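Local coordinates for protein neuraminidase (Influenza A virus, PDB 4FVK) that forms the neuraminidase-like, six-bladed beta-propeller head of a bat influenza virus membrane glycoprotein and may release terminal sialic acid from glycoconjugates, at residues A[156-161]-A[208-213]; A[47-52]-A[359-364]; A[124-129]-A[146-151]. All coordinates share one frame; numbering follows the deposited sequence.

Overall arrangement
The three contacts lie at different places around a six-bladed beta-propeller. Contact 2 packs the early strand 47-51 on strand 355-365, near the chain's end. This is consistent with closing the ring, while strand 23-26 pairs with 355-365. Contact 3 and then contact 1 fall within the long span between those strands. Contact 3 sets the linker 146-151 against strand 127-132 of the sheet it leaves. Contact 1 faces the next sheet, 156-192, onto the sheet 203-239 that follows. The centres of contacts 1 and 2 are 18 Å apart. Contact 3 is centred 24 Å from contact 1 and 25 Å from contact 2. None touches another; they are separate junctions of the propeller.

Contact 1 (A[156-161]-A[208-213]); sequences ICIEGS and INNLIK
With CG1 of Ile156 beside its backbone N (chi1 -64°) and CD1 folded back by the second torsion, CG1 itself is left to meet Ile212. In Ile212 the first torsion lies away from the usual staggered positions (chi1 139°), and CD1 projects across the gap. The two side chains meet tip to tip. Ile156 CG1 is 3.5 Å from Ile212 CD1, closer than normal van der Waals contact for two carbons. Ile156 CG2 packs against the same methyl, 4.0 Å from Ile212 CD1.

Ile158 CD1 lies 4.2 Å from Ile212 CG2, and it also approaches the backbone Asn210 O. The other branch of Ile158 meets the Asn210 amide, with Ile158 CG2 3.6 Å from Asn210 OD1. Glu159 lies at the exposed end of the contact. Its carboxylate forms a salt bridge with Arg13 through OE2.

No hydrogen bond crosses between the segments. Strands 156-158 and 211-213 run nearly antiparallel, but their axes are 8.9 Å apart. They belong to different sheets and meet through side chains. Cys205 and Thr207 of strand 203-208 extend the second surface, touching Ile156 and Ile158 respectively.

Each segment also holds a type I' turn, Ile158 to Ser161 and Ile208 to Leu211. Both turns are pinned by a pair of backbone bonds; Leu211 N donates to Ile208 O at 2.8 Å. They are tight two-residue hairpin loops at the ends of adjacent blades. Apolar side chains packed between successive four-stranded antiparallel sheets, with no shared backbone bonds, are how neighbouring blades of a beta-propeller meet, here in the neuraminidase fold.

Contact 2 (A[47-52]-A[359-364]); sequences AYVSCD and LSTFCG
The flat peptide group between Ala47 and Tyr48 has Leu359 over one face. Leu359 CD1 is 3.8 Å from Tyr48 N, and Leu359 CD2 is 4.1 Å from Ala47 O, both above the peptide plane. The carbonyl oxygen Ala47 O accepts a hydrogen bond from Arg323. The Tyr48 side chain leaves the strand away from 359-364 and touches Trp343; its OH is hydrogen-bonded to Ser105 OG.

Leu359 CD1 is also 3.7 Å from Ala47 CB and 3.9 Å from Val49 CG1. One methyl thus fits between two side chains that project from the same side of strand 47-51. Val49 and Leu359 pass alongside in opposite directions.

Further along, Val49 CG1 lies 3.8 Å from Thr361 CG2. The Thr361 first torsion (chi1 61°) puts OG1 between the backbone N and the carbonyl carbon and leaves CG2 to face the valine. OG1 is hydrogen-bonded to Thr27 and His28.

The strand axes are 8.4 Å apart and their directions differ by 41°. Strand 47-51, of the sheet that includes 56-67, packs on the sheet of 320-327, 341-349 and 355-365, as neighbouring propeller blades do. Trp343 and Phe327 extend the apolar packing. No hydrogen bond joins the segments. The contact therefore rests on buried hydrocarbon surfaces, while Ala47 O, Tyr48 OH and Thr361 OG1 are satisfied by partners elsewhere in the chain.

Contact 3 (A[124-129]-A[146-151]); sequences RNSFIM and GPLRLP
Ser126 OG accepts a hydrogen bond from Leu148 N at 2.8 Å, with an N-H...O angle of 148°. OG lies trans to the serine's own backbone N (chi1 165°), which directs it to the linker. A water adds weak links, 3.4 Å from Ser126 OG and 3.3 Å from Leu148 O. It donates to that carbonyl, so a weak water link may join OG to the Leu148 carbonyl as well.

Ser126 CB also packs on the linker backbone, 3.7 Å from Pro147 CA. A cis peptide precedes this proline.

The apolar part lies beyond the serine. Leu148 CD2 rests 3.8 Å from Phe127 CA. Ile128 crosses Leu148 at about a right angle, with Ile128 CD1 3.9 Å from Leu148 CG. Ile128 meets Leu150 tip to tip, and the same methyl, Ile128 CD1, is 4.0 Å from Leu150 CD2. One isoleucine therefore contacts two leucines that alternate along the linker. Between them the Arg149 side chain starts away from 124-129, and its NH2 forms a salt bridge with Glu201.

Phe127 and Met129 face the other way. Phe127 packs on Val25 and Met129 on Pro26 of a neighbouring subunit, so strand 127-132 serves both this contact and the tetramer interface. The linker itself runs from strand 135-141 towards strand 156-158, and Arg149 makes backbone bonds with Ser167 of the next sheet. This is the arrangement of a blade-connecting segment in a beta-propeller, lodged between two successive blades.

Contact 1 (A[156-161]-A[208-213])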
loop_
_atom_site.group_PDB
_atom_site.type_symbol
_atom_site.label_atom_id
_atom_site.label_comp_id
_atom_site.label_asym_id
_atom_site.label_seq_id
_atom_site.Cartn_x
_atom_site.Cartn_y
_atom_site.Cartn_z
ATOM N N ILE A 156 2.653 -4.274 -29.025
ATOM C CA ILE A 156 3.363 -5.533 -29.164
ATOM C C ILE A 156 4.875 -5.348 -29.229
ATOM O O ILE A 156 5.388 -4.660 -30.105
ATOM C CB ILE A 156 2.861 -6.273 -30.434
ATOM C CG1 ILE A 156 1.377 -6.645 -30.269
ATOM C CG2 ILE A 156 3.721 -7.482 -30.732
ATOM C CD1 ILE A 156 1.109 -7.673 -29.148
ATOM N N CYS A 157 5.595 -5.985 -28.321
ATOM C CA CYS A 157 7.041 -5.841 -28.266
ATOM C C CYS A 157 7.728 -7.143 -28.647
ATOM O O CYS A 157 7.424 -8.178 -28.099
ATOM C CB CYS A 157 7.492 -5.426 -26.850
ATOM S SG CYS A 157 7.012 -3.759 -26.343
ATOM N N ILE A 158 8.669 -7.085 -29.577
ATOM C CA ILE A 158 9.472 -8.258 -29.893
ATOM C C ILE A 158 10.938 -7.875 -29.822
ATOM O O ILE A 158 11.395 -7.049 -30.615
ATOM C CB ILE A 158 9.238 -8.737 -31.334
ATOM C CG1 ILE A 158 7.750 -8.889 -31.644
ATOM C CG2 ILE A 158 9.993 -10.036 -31.585
ATOM C CD1 ILE A 158 7.485 -9.123 -33.126
ATOM N N GLU A 159 11.681 -8.456 -28.891
ATOM C CA GLU A 159 13.118 -8.158 -28.812
ATOM C C GLU A 159 13.474 -6.671 -28.788
ATOM O O GLU A 159 14.448 -6.280 -29.420
ATOM C CB GLU A 159 13.853 -8.760 -30.018
ATOM C CG GLU A 159 13.658 -10.235 -30.207
ATOM C CD GLU A 159 14.887 -10.875 -30.824
ATOM O OE1 GLU A 159 14.759 -11.561 -31.871
ATOM O OE2 GLU A 159 15.987 -10.681 -30.254
ATOM N N GLY A 160 12.688 -5.837 -28.113
ATOM C CA GLY A 160 13.059 -4.436 -27.955
ATOM C C GLY A 160 12.396 -3.492 -28.937
ATOM O O GLY A 160 12.454 -2.280 -28.782
ATOM N N SER A 161 11.771 -4.044 -29.970
ATOM C CA SER A 161 11.001 -3.224 -30.886
ATOM C C SER A 161 9.525 -3.390 -30.565
ATOM O O SER A 161 9.038 -4.515 -30.456
ATOM C CB SER A 161 11.284 -3.647 -32.330
ATOM O OG SER A 161 12.674 -3.549 -32.611
ATOM N N ILE A 208 3.588 -14.077 -32.325
ATOM C CA ILE A 208 4.131 -15.432 -32.292
ATOM C C ILE A 208 4.995 -15.593 -33.536
ATOM O O ILE A 208 4.758 -14.913 -34.531
ATOM C CB ILE A 208 3.024 -16.504 -32.267
ATOM C CG1 ILE A 208 3.587 -17.859 -31.818
ATOM C CG2 ILE A 208 2.316 -16.620 -33.634
ATOM C CD1 ILE A 208 3.959 -17.921 -30.331
ATOM N N ASN A 209 6.013 -16.447 -33.469
ATOM C CA ASN A 209 6.874 -16.715 -34.621
ATOM C C ASN A 209 7.469 -15.439 -35.264
ATOM O O ASN A 209 7.563 -15.338 -36.498
ATOM C CB ASN A 209 6.094 -17.517 -35.668
ATOM C CG ASN A 209 5.467 -18.789 -35.094
ATOM O OD1 ASN A 209 4.287 -19.075 -35.314
ATOM N ND2 ASN A 209 6.260 -19.557 -34.361
ATOM N N ASN A 210 7.849 -14.470 -34.424
ATOM C CA ASN A 210 8.362 -13.187 -34.890
ATOM C C ASN A 210 7.381 -12.412 -35.756
ATOM O O ASN A 210 7.754 -11.450 -36.395
ATOM C CB ASN A 210 9.678 -13.347 -35.652
ATOM C CG ASN A 210 10.868 -13.444 -34.734
ATOM O OD1 ASN A 210 10.869 -12.877 -33.640
ATOM N ND2 ASN A 210 11.897 -14.168 -35.171
ATOM N N LEU A 211 6.127 -12.840 -35.774
ATOM C CA LEU A 211 5.094 -12.129 -36.507
ATOM C C LEU A 211 4.213 -11.372 -35.533
ATOM O O LEU A 211 4.151 -11.694 -34.342
ATOM C CB LEU A 211 4.213 -13.121 -37.247
ATOM C CG LEU A 211 4.337 -13.390 -38.748
ATOM C CD1 LEU A 211 5.676 -12.966 -39.332
ATOM C CD2 LEU A 211 4.098 -14.859 -38.982
ATOM N N ILE A 212 3.506 -10.377 -36.039
ATOM C CA ILE A 212 2.464 -9.798 -35.243
ATOM C C ILE A 212 1.128 -9.847 -35.980
ATOM O O ILE A 212 1.047 -9.514 -37.164
ATOM C CB ILE A 212 2.874 -8.403 -34.689
ATOM C CG1 ILE A 212 1.718 -7.440 -34.762
ATOM C CG2 ILE A 212 4.150 -7.880 -35.358
ATOM C CD1 ILE A 212 0.893 -7.515 -33.604
ATOM N N LYS A 213 0.097 -10.318 -35.277
ATOM C CA LYS A 213 -1.229 -10.502 -35.854
ATOM C C LYS A 213 -2.250 -9.673 -35.106
ATOM O O LYS A 213 -2.166 -9.544 -33.896
ATOM C CB LYS A 213 -1.610 -11.969 -35.800
ATOM C CG LYS A 213 -0.518 -12.877 -36.362
ATOM C CD LYS A 213 -0.959 -14.317 -36.389
ATOM C CE LYS A 213 0.174 -15.244 -36.788
ATOM N NZ LYS A 213 -0.319 -16.649 -36.816
#

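Contact 2 (A[47-52]-A[359-364])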
loop_
_atom_site.group_PDB
_atom_site.type_symbol
_atom_site.label_atom_id
_atom_site.label_comp_id
_atom_site.label_asym_id
_atom_site.label_seq_id
_atom_site.Cartn_x
_atom_site.Cartn_y
_atom_site.Cartn_z
ATOM N N ALA A 47 -10.694 0.106 -21.199
ATOM C CA ALA A 47 -9.753 -0.665 -20.418
ATOM C C ALA A 47 -9.229 -1.855 -21.220
ATOM O O ALA A 47 -9.936 -2.409 -22.069
ATOM C CB ALA A 47 -10.433 -1.140 -19.135
ATOM N N TYR A 48 -7.999 -2.259 -20.929
ATOM C CA TYR A 48 -7.416 -3.481 -21.504
ATOM C C TYR A 48 -6.384 -3.986 -20.507
ATOM O O TYR A 48 -6.089 -3.293 -19.533
ATOM C CB TYR A 48 -6.762 -3.196 -22.876
ATOM C CG TYR A 48 -5.770 -2.049 -22.844
ATOM C CD1 TYR A 48 -4.418 -2.284 -22.643
ATOM C CD2 TYR A 48 -6.194 -0.743 -22.987
ATOM C CE1 TYR A 48 -3.503 -1.234 -22.600
ATOM C CE2 TYR A 48 -5.297 0.307 -22.952
ATOM C CZ TYR A 48 -3.956 0.057 -22.761
ATOM O OH TYR A 48 -3.072 1.110 -22.730
ATOM N N VAL A 49 -5.849 -5.186 -20.697
ATOM C CA VAL A 49 -4.797 -5.617 -19.776
ATOM C C VAL A 49 -3.467 -5.807 -20.458
ATOM O O VAL A 49 -3.404 -6.021 -21.644
ATOM C CB VAL A 49 -5.213 -6.825 -18.853
ATOM C CG1 VAL A 49 -6.681 -7.128 -18.960
ATOM C CG2 VAL A 49 -4.329 -8.028 -19.046
ATOM N N SER A 50 -2.384 -5.644 -19.723
ATOM C CA SER A 50 -1.072 -5.896 -20.288
ATOM C C SER A 50 -0.221 -6.232 -19.115
ATOM O O SER A 50 -0.538 -5.779 -18.014
ATOM C CB SER A 50 -0.534 -4.656 -20.999
ATOM O OG SER A 50 0.635 -4.995 -21.714
ATOM N N CYS A 51 0.852 -6.994 -19.335
ATOM C CA CYS A 51 1.642 -7.583 -18.253
ATOM C C CYS A 51 3.118 -7.204 -18.295
ATOM O O CYS A 51 3.670 -7.012 -19.364
ATOM C CB CYS A 51 1.570 -9.117 -18.332
ATOM S SG CYS A 51 -0.090 -9.809 -18.485
ATOM N N ASP A 52 3.771 -7.127 -17.132
ATOM C CA ASP A 52 5.231 -7.099 -17.127
ATOM C C ASP A 52 5.736 -8.523 -16.982
ATOM O O ASP A 52 4.973 -9.450 -17.205
ATOM C CB ASP A 52 5.800 -6.146 -16.066
ATOM C CG ASP A 52 5.354 -6.497 -14.655
ATOM O OD1 ASP A 52 5.120 -5.549 -13.889
ATOM O OD2 ASP A 52 5.229 -7.694 -14.306
ATOM N N LEU A 359 -13.620 -5.601 -16.445
ATOM C CA LEU A 359 -12.903 -6.629 -17.206
ATOM C C LEU A 359 -12.854 -7.996 -16.533
ATOM O O LEU A 359 -12.551 -8.106 -15.352
ATOM C CB LEU A 359 -11.465 -6.177 -17.486
ATOM C CG LEU A 359 -11.255 -4.916 -18.339
ATOM C CD1 LEU A 359 -9.782 -4.733 -18.606
ATOM C CD2 LEU A 359 -12.024 -5.041 -19.675
ATOM N N SER A 360 -13.143 -9.040 -17.308
ATOM C CA SER A 360 -12.768 -10.387 -16.934
ATOM C C SER A 360 -11.629 -10.822 -17.850
ATOM O O SER A 360 -11.461 -10.287 -18.951
ATOM C CB SER A 360 -13.946 -11.349 -17.092
ATOM O OG SER A 360 -14.260 -11.466 -18.474
ATOM N N THR A 361 -10.830 -11.773 -17.388
ATOM C CA THR A 361 -9.747 -12.307 -18.208
ATOM C C THR A 361 -9.866 -13.819 -18.313
ATOM O O THR A 361 -10.158 -14.491 -17.321
ATOM C CB THR A 361 -8.366 -11.937 -17.662
ATOM O OG1 THR A 361 -8.194 -12.472 -16.330
ATOM C CG2 THR A 361 -8.189 -10.408 -17.641
ATOM N N PHE A 362 -9.646 -14.341 -19.518
ATOM C CA PHE A 362 -9.698 -15.772 -19.795
ATOM C C PHE A 362 -8.392 -16.181 -20.463
ATOM O O PHE A 362 -7.873 -15.444 -21.283
ATOM C CB PHE A 362 -10.854 -16.078 -20.746
ATOM C CG PHE A 362 -12.215 -16.039 -20.103
ATOM C CD1 PHE A 362 -12.852 -14.828 -19.840
ATOM C CD2 PHE A 362 -12.864 -17.215 -19.772
ATOM C CE1 PHE A 362 -14.113 -14.802 -19.250
ATOM C CE2 PHE A 362 -14.126 -17.202 -19.186
ATOM C CZ PHE A 362 -14.754 -16.008 -18.927
ATOM N N CYS A 363 -7.847 -17.345 -20.127
ATOM C CA CYS A 363 -6.656 -17.832 -20.841
ATOM C C CYS A 363 -6.905 -19.182 -21.542
ATOM O O CYS A 363 -7.731 -19.971 -21.107
ATOM C CB CYS A 363 -5.437 -17.913 -19.907
ATOM S SG CYS A 363 -4.822 -16.293 -19.304
ATOM N N GLY A 364 -6.192 -19.435 -22.630
ATOM C CA GLY A 364 -6.321 -20.696 -23.338
ATOM C C GLY A 364 -5.639 -21.819 -22.573
ATOM O O GLY A 364 -4.600 -21.609 -21.955
#

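Contact 3 (A[124-129]-A[146-151])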
loop_
_atom_site.group_PDB
_atom_site.type_symbol
_atom_site.label_atom_id
_atom_site.label_comp_id
_atom_site.label_asym_id
_atom_site.label_seq_id
_atom_site.Cartn_x
_atom_site.Cartn_y
_atom_site.Cartn_z
ATOM N N ARG A 124 -7.883 18.487 -35.454
ATOM C CA ARG A 124 -6.582 18.763 -36.050
ATOM C C ARG A 124 -5.503 19.054 -35.009
ATOM O O ARG A 124 -4.317 18.917 -35.288
ATOM C CB ARG A 124 -6.670 19.885 -37.089
ATOM C CG ARG A 124 -7.672 20.981 -36.762
ATOM C CD ARG A 124 -8.007 21.795 -38.011
ATOM N NE ARG A 124 -7.407 23.126 -37.997
ATOM C CZ ARG A 124 -8.092 24.257 -37.857
ATOM N NH1 ARG A 124 -9.412 24.225 -37.725
ATOM N NH2 ARG A 124 -7.458 25.423 -37.856
ATOM N N ASN A 125 -5.911 19.439 -33.807
ATOM C CA ASN A 125 -4.955 19.624 -32.721
ATOM C C ASN A 125 -4.468 18.311 -32.107
ATOM O O ASN A 125 -3.600 18.321 -31.238
ATOM C CB ASN A 125 -5.555 20.480 -31.607
ATOM C CG ASN A 125 -5.737 21.918 -32.013
ATOM O OD1 ASN A 125 -5.271 22.345 -33.070
ATOM N ND2 ASN A 125 -6.414 22.684 -31.162
ATOM N N SER A 126 -5.036 17.193 -32.547
ATOM C CA SER A 126 -4.775 15.907 -31.919
ATOM C C SER A 126 -3.322 15.470 -32.051
ATOM O O SER A 126 -2.691 15.696 -33.087
ATOM C CB SER A 126 -5.713 14.839 -32.475
ATOM O OG SER A 126 -5.253 13.548 -32.148
ATOM N N PHE A 127 -2.788 14.846 -30.995
ATOM C CA PHE A 127 -1.415 14.353 -31.043
ATOM C C PHE A 127 -1.170 13.175 -30.090
ATOM O O PHE A 127 -1.916 12.954 -29.133
ATOM C CB PHE A 127 -0.412 15.489 -30.763
ATOM C CG PHE A 127 -0.249 15.802 -29.297
ATOM C CD1 PHE A 127 0.844 15.333 -28.588
ATOM C CD2 PHE A 127 -1.207 16.546 -28.622
ATOM C CE1 PHE A 127 0.988 15.614 -27.235
ATOM C CE2 PHE A 127 -1.066 16.837 -27.274
ATOM C CZ PHE A 127 0.025 16.363 -26.578
ATOM N N ILE A 128 -0.114 12.419 -30.361
ATOM C CA ILE A 128 0.261 11.293 -29.528
ATOM C C ILE A 128 1.563 11.564 -28.735
ATOM O O ILE A 128 2.528 12.097 -29.258
ATOM C CB ILE A 128 0.385 10.017 -30.372
ATOM C CG1 ILE A 128 -1.013 9.449 -30.674
ATOM C CG2 ILE A 128 1.226 8.955 -29.658
ATOM C CD1 ILE A 128 -0.997 8.366 -31.707
ATOM N N MET A 129 1.556 11.195 -27.462
ATOM C CA MET A 129 2.727 11.250 -26.603
ATOM C C MET A 129 3.189 9.846 -26.238
ATOM O O MET A 129 2.369 8.970 -25.976
ATOM C CB MET A 129 2.335 11.894 -25.279
ATOM C CG MET A 129 2.626 13.323 -25.128
ATOM S SD MET A 129 2.221 13.691 -23.420
ATOM C CE MET A 129 0.435 13.602 -23.436
ATOM N N GLY A 146 -6.933 14.376 -38.103
ATOM C CA GLY A 146 -7.246 13.875 -36.780
ATOM C C GLY A 146 -8.703 13.494 -36.622
ATOM O O GLY A 146 -9.479 13.582 -37.578
ATOM N N PRO A 147 -9.087 13.034 -35.422
ATOM C CA PRO A 147 -8.194 12.801 -34.275
ATOM C C PRO A 147 -7.324 11.566 -34.465
ATOM O O PRO A 147 -7.761 10.602 -35.093
ATOM C CB PRO A 147 -9.173 12.548 -33.121
ATOM C CG PRO A 147 -10.377 11.958 -33.792
ATOM C CD PRO A 147 -10.476 12.625 -35.139
ATOM N N LEU A 148 -6.108 11.597 -33.933
ATOM C CA LEU A 148 -5.301 10.385 -33.818
ATOM C C LEU A 148 -5.978 9.478 -32.810
ATOM O O LEU A 148 -6.545 9.966 -31.841
ATOM C CB LEU A 148 -3.920 10.725 -33.323
ATOM C CG LEU A 148 -2.711 10.737 -34.243
ATOM C CD1 LEU A 148 -3.096 10.703 -35.710
ATOM C CD2 LEU A 148 -1.904 11.960 -33.894
ATOM N N ARG A 149 -5.942 8.170 -33.055
ATOM C CA ARG A 149 -6.637 7.186 -32.228
ATOM C C ARG A 149 -5.712 6.004 -31.991
ATOM O O ARG A 149 -5.151 5.444 -32.936
ATOM C CB ARG A 149 -7.932 6.695 -32.907
ATOM C CG ARG A 149 -8.734 7.798 -33.599
ATOM C CD ARG A 149 -10.074 7.351 -34.145
ATOM N NE ARG A 149 -9.985 6.704 -35.452
ATOM C CZ ARG A 149 -9.846 7.357 -36.608
ATOM N NH1 ARG A 149 -9.756 8.690 -36.633
ATOM N NH2 ARG A 149 -9.801 6.673 -37.749
ATOM N N LEU A 150 -5.562 5.620 -30.727
ATOM C CA LEU A 150 -4.777 4.447 -30.356
ATOM C C LEU A 150 -5.742 3.317 -30.133
ATOM O O LEU A 150 -6.922 3.573 -29.965
ATOM C CB LEU A 150 -3.992 4.727 -29.085
ATOM C CG LEU A 150 -2.827 5.634 -29.459
ATOM C CD1 LEU A 150 -2.364 6.405 -28.248
ATOM C CD2 LEU A 150 -1.700 4.801 -30.103
ATOM N N PRO A 151 -5.253 2.069 -30.134
ATOM C CA PRO A 151 -6.151 0.905 -30.119
ATOM C C PRO A 151 -6.905 0.594 -28.815
ATOM O O PRO A 151 -7.881 -0.150 -28.900
ATOM C CB PRO A 151 -5.204 -0.276 -30.392
ATOM C CG PRO A 151 -3.941 0.303 -30.876
ATOM C CD PRO A 151 -3.844 1.662 -30.281
HETATM O O HOH W 1 -7.091 12.327 -29.581
#